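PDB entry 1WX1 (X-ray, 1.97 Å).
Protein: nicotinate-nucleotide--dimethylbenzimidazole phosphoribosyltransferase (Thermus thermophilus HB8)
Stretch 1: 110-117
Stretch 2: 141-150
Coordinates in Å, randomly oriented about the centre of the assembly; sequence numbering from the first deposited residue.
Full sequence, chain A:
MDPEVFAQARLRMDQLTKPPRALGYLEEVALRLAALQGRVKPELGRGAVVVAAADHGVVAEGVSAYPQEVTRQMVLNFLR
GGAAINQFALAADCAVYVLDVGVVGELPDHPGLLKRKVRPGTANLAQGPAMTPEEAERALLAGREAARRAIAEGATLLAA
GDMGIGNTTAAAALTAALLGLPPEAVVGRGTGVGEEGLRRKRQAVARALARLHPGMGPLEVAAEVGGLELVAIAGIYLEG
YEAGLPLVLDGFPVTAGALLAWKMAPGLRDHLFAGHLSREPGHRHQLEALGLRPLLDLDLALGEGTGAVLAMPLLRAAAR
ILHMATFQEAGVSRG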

# COMPACT_ATOMS: atom_id res chain seq x y z
N HIS A 110 -15.30 2.96 -28.68
CA HIS A 110 -13.92 3.08 -28.22
C HIS A 110 -13.42 1.69 -27.84
O HIS A 110 -14.16 0.90 -27.25
CB HIS A 110 -13.89 4.04 -27.02
CG HIS A 110 -12.51 4.34 -26.52
ND1 HIS A 110 -11.71 3.41 -25.91
CD2 HIS A 110 -11.80 5.49 -26.54
CE1 HIS A 110 -10.56 3.97 -25.56
NE2 HIS A 110 -10.59 5.23 -25.93
N PRO A 111 -12.16 1.36 -28.17
CA PRO A 111 -11.62 0.04 -27.84
C PRO A 111 -11.63 -0.32 -26.35
O PRO A 111 -11.72 -1.49 -25.99
CB PRO A 111 -10.20 0.09 -28.42
CG PRO A 111 -9.84 1.55 -28.29
CD PRO A 111 -11.12 2.24 -28.74
N GLY A 112 -11.55 0.69 -25.49
CA GLY A 112 -11.55 0.43 -24.06
C GLY A 112 -12.94 0.51 -23.44
O GLY A 112 -13.09 0.44 -22.22
N LEU A 113 -13.96 0.63 -24.29
CA LEU A 113 -15.33 0.73 -23.81
C LEU A 113 -16.24 -0.36 -24.35
O LEU A 113 -16.24 -0.65 -25.55
CB LEU A 113 -15.92 2.09 -24.21
CG LEU A 113 -17.41 2.30 -23.97
CD1 LEU A 113 -17.70 2.42 -22.46
CD2 LEU A 113 -17.85 3.57 -24.69
N LEU A 114 -17.01 -0.97 -23.45
CA LEU A 114 -17.97 -1.99 -23.84
C LEU A 114 -19.33 -1.32 -23.69
O LEU A 114 -19.75 -0.98 -22.58
CB LEU A 114 -17.88 -3.20 -22.90
CG LEU A 114 -18.23 -4.57 -23.50
CD1 LEU A 114 -17.01 -5.46 -23.38
CD2 LEU A 114 -19.39 -5.21 -22.78
N LYS A 115 -20.02 -1.12 -24.81
CA LYS A 115 -21.32 -0.47 -24.78
C LYS A 115 -22.45 -1.48 -24.68
O LYS A 115 -22.78 -2.15 -25.65
CB LYS A 115 -21.50 0.42 -26.02
CG LYS A 115 -20.41 1.50 -26.11
CD LYS A 115 -20.83 2.71 -26.92
CE LYS A 115 -21.10 2.39 -28.37
NZ LYS A 115 -21.39 3.65 -29.13
N ARG A 116 -23.01 -1.61 -23.48
CA ARG A 116 -24.09 -2.56 -23.22
C ARG A 116 -25.20 -1.90 -22.39
O ARG A 116 -25.71 -2.49 -21.44
CB ARG A 116 -23.54 -3.77 -22.47
CG ARG A 116 -22.47 -4.53 -23.24
CD ARG A 116 -23.08 -5.37 -24.36
NE ARG A 116 -22.06 -6.11 -25.10
CZ ARG A 116 -21.22 -5.58 -25.98
NH1 ARG A 116 -21.25 -4.28 -26.25
NH2 ARG A 116 -20.34 -6.35 -26.61
N LYS A 117 -25.55 -0.68 -22.75
CA LYS A 117 -26.57 0.08 -22.03
C LYS A 117 -27.87 -0.71 -21.95
O LYS A 117 -28.48 -1.03 -22.98
CB LYS A 117 -26.80 1.42 -22.73
CG LYS A 117 -27.46 2.47 -21.85
CD LYS A 117 -27.88 3.71 -22.65
CE LYS A 117 -26.70 4.39 -23.35
NZ LYS A 117 -25.72 5.00 -22.41
N LEU A 141 -24.88 -10.03 -17.06
CA LEU A 141 -24.21 -10.65 -18.20
C LEU A 141 -23.22 -9.71 -18.87
O LEU A 141 -22.19 -10.16 -19.37
CB LEU A 141 -25.24 -11.13 -19.23
CG LEU A 141 -26.20 -12.21 -18.72
CD1 LEU A 141 -27.26 -12.51 -19.77
CD2 LEU A 141 -25.41 -13.47 -18.36
N ALA A 142 -23.54 -8.42 -18.91
CA ALA A 142 -22.64 -7.43 -19.50
C ALA A 142 -21.37 -7.40 -18.66
O ALA A 142 -20.27 -7.21 -19.19
CB ALA A 142 -23.31 -6.05 -19.53
N GLY A 143 -21.53 -7.57 -17.35
CA GLY A 143 -20.39 -7.59 -16.45
C GLY A 143 -19.50 -8.80 -16.74
O GLY A 143 -18.28 -8.69 -16.78
N ARG A 144 -20.12 -9.97 -16.92
CA ARG A 144 -19.36 -11.17 -17.23
C ARG A 144 -18.58 -10.97 -18.54
O ARG A 144 -17.41 -11.33 -18.64
CB ARG A 144 -20.29 -12.38 -17.41
CG ARG A 144 -20.81 -13.01 -16.13
CD ARG A 144 -21.74 -14.16 -16.48
NE ARG A 144 -22.10 -14.99 -15.33
CZ ARG A 144 -21.30 -15.88 -14.76
NH1 ARG A 144 -20.07 -16.07 -15.23
NH2 ARG A 144 -21.73 -16.60 -13.74
N GLU A 145 -19.26 -10.41 -19.54
CA GLU A 145 -18.64 -10.18 -20.85
C GLU A 145 -17.40 -9.30 -20.76
O GLU A 145 -16.36 -9.62 -21.36
CB GLU A 145 -19.65 -9.52 -21.81
CG GLU A 145 -19.20 -9.54 -23.27
CD GLU A 145 -20.13 -8.77 -24.19
OE1 GLU A 145 -21.30 -8.53 -23.82
OE2 GLU A 145 -19.69 -8.40 -25.30
N ALA A 146 -17.50 -8.20 -20.03
CA ALA A 146 -16.38 -7.28 -19.88
C ALA A 146 -15.21 -7.95 -19.14
O ALA A 146 -14.05 -7.78 -19.52
CB ALA A 146 -16.82 -6.02 -19.14
N ALA A 147 -15.52 -8.73 -18.11
CA ALA A 147 -14.48 -9.42 -17.35
C ALA A 147 -13.79 -10.46 -18.23
O ALA A 147 -12.57 -10.61 -18.18
CB ALA A 147 -15.08 -10.10 -16.12
N ARG A 148 -14.57 -11.18 -19.03
CA ARG A 148 -14.01 -12.21 -19.90
C ARG A 148 -13.02 -11.60 -20.88
O ARG A 148 -11.97 -12.20 -21.18
CB ARG A 148 -15.11 -12.95 -20.66
CG ARG A 148 -14.59 -13.98 -21.68
CD ARG A 148 -13.53 -14.93 -21.08
NE ARG A 148 -13.99 -15.61 -19.88
CZ ARG A 148 -13.26 -16.47 -19.17
NH1 ARG A 148 -12.03 -16.76 -19.55
NH2 ARG A 148 -13.77 -17.04 -18.09
N ARG A 149 -13.34 -10.43 -21.40
CA ARG A 149 -12.40 -9.80 -22.33
C ARG A 149 -11.12 -9.40 -21.59
O ARG A 149 -10.04 -9.52 -22.14
CB ARG A 149 -12.94 -8.56 -22.97
CG ARG A 149 -11.90 -7.97 -23.91
CD ARG A 149 -12.38 -6.62 -24.34
NE ARG A 149 -11.43 -5.88 -25.15
CZ ARG A 149 -11.57 -4.58 -25.39
NH1 ARG A 149 -12.62 -3.91 -24.90
NH2 ARG A 149 -10.66 -3.92 -26.08
N ALA A 150 -11.26 -8.92 -20.36
CA ALA A 150 -10.08 -8.51 -19.59
C ALA A 150 -9.20 -9.73 -19.39
O ALA A 150 -7.98 -9.66 -19.57
CB ALA A 150 -10.51 -7.92 -18.22

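Two arginines, one from each stretch, tie strand 113-115 and its flanking loops to helix 141-150, which runs roughly antiparallel to the strand (151°). Arg 116 forms a two-pronged salt bridge with Glu 145: NE donates to Glu 145 OE1 (2.8 Å) and NH2 to Glu 145 OE2 (2.5 Å), so the carboxylate lies at the edge of the guanidinium, near its plane. Folding of Arg 116 at chi1 and chi2 (both m) also lets its NH1 donate to Lys 115 O at 2.7 Å, while Glu 145 reaches out with chi1 and chi2 both t. Near the other end of the contact, an extended Arg 149, t through chi3, grips one backbone carbonyl: its NH1 and NH2 donate to Pro 111 O at 2.8 and 2.7 Å. That carbonyl belongs to the type I turn His 110 to Leu 113, closed by Leu 113 N to His 110 O (3.0 Å).

Between these polar clamps, Leu 114 points toward the helix. Its CD1 packs 4.0 Å from Ala 146 CA, and its CD2 lies 3.9 Å from Glu 145 CD. The small side chains of Ala 142 and Ala 146 allow close approach: Ala 142 CB meets Arg 116 CB at 3.7 Å. The contact buries 356 Å² in total, with Leu 114 contributing most.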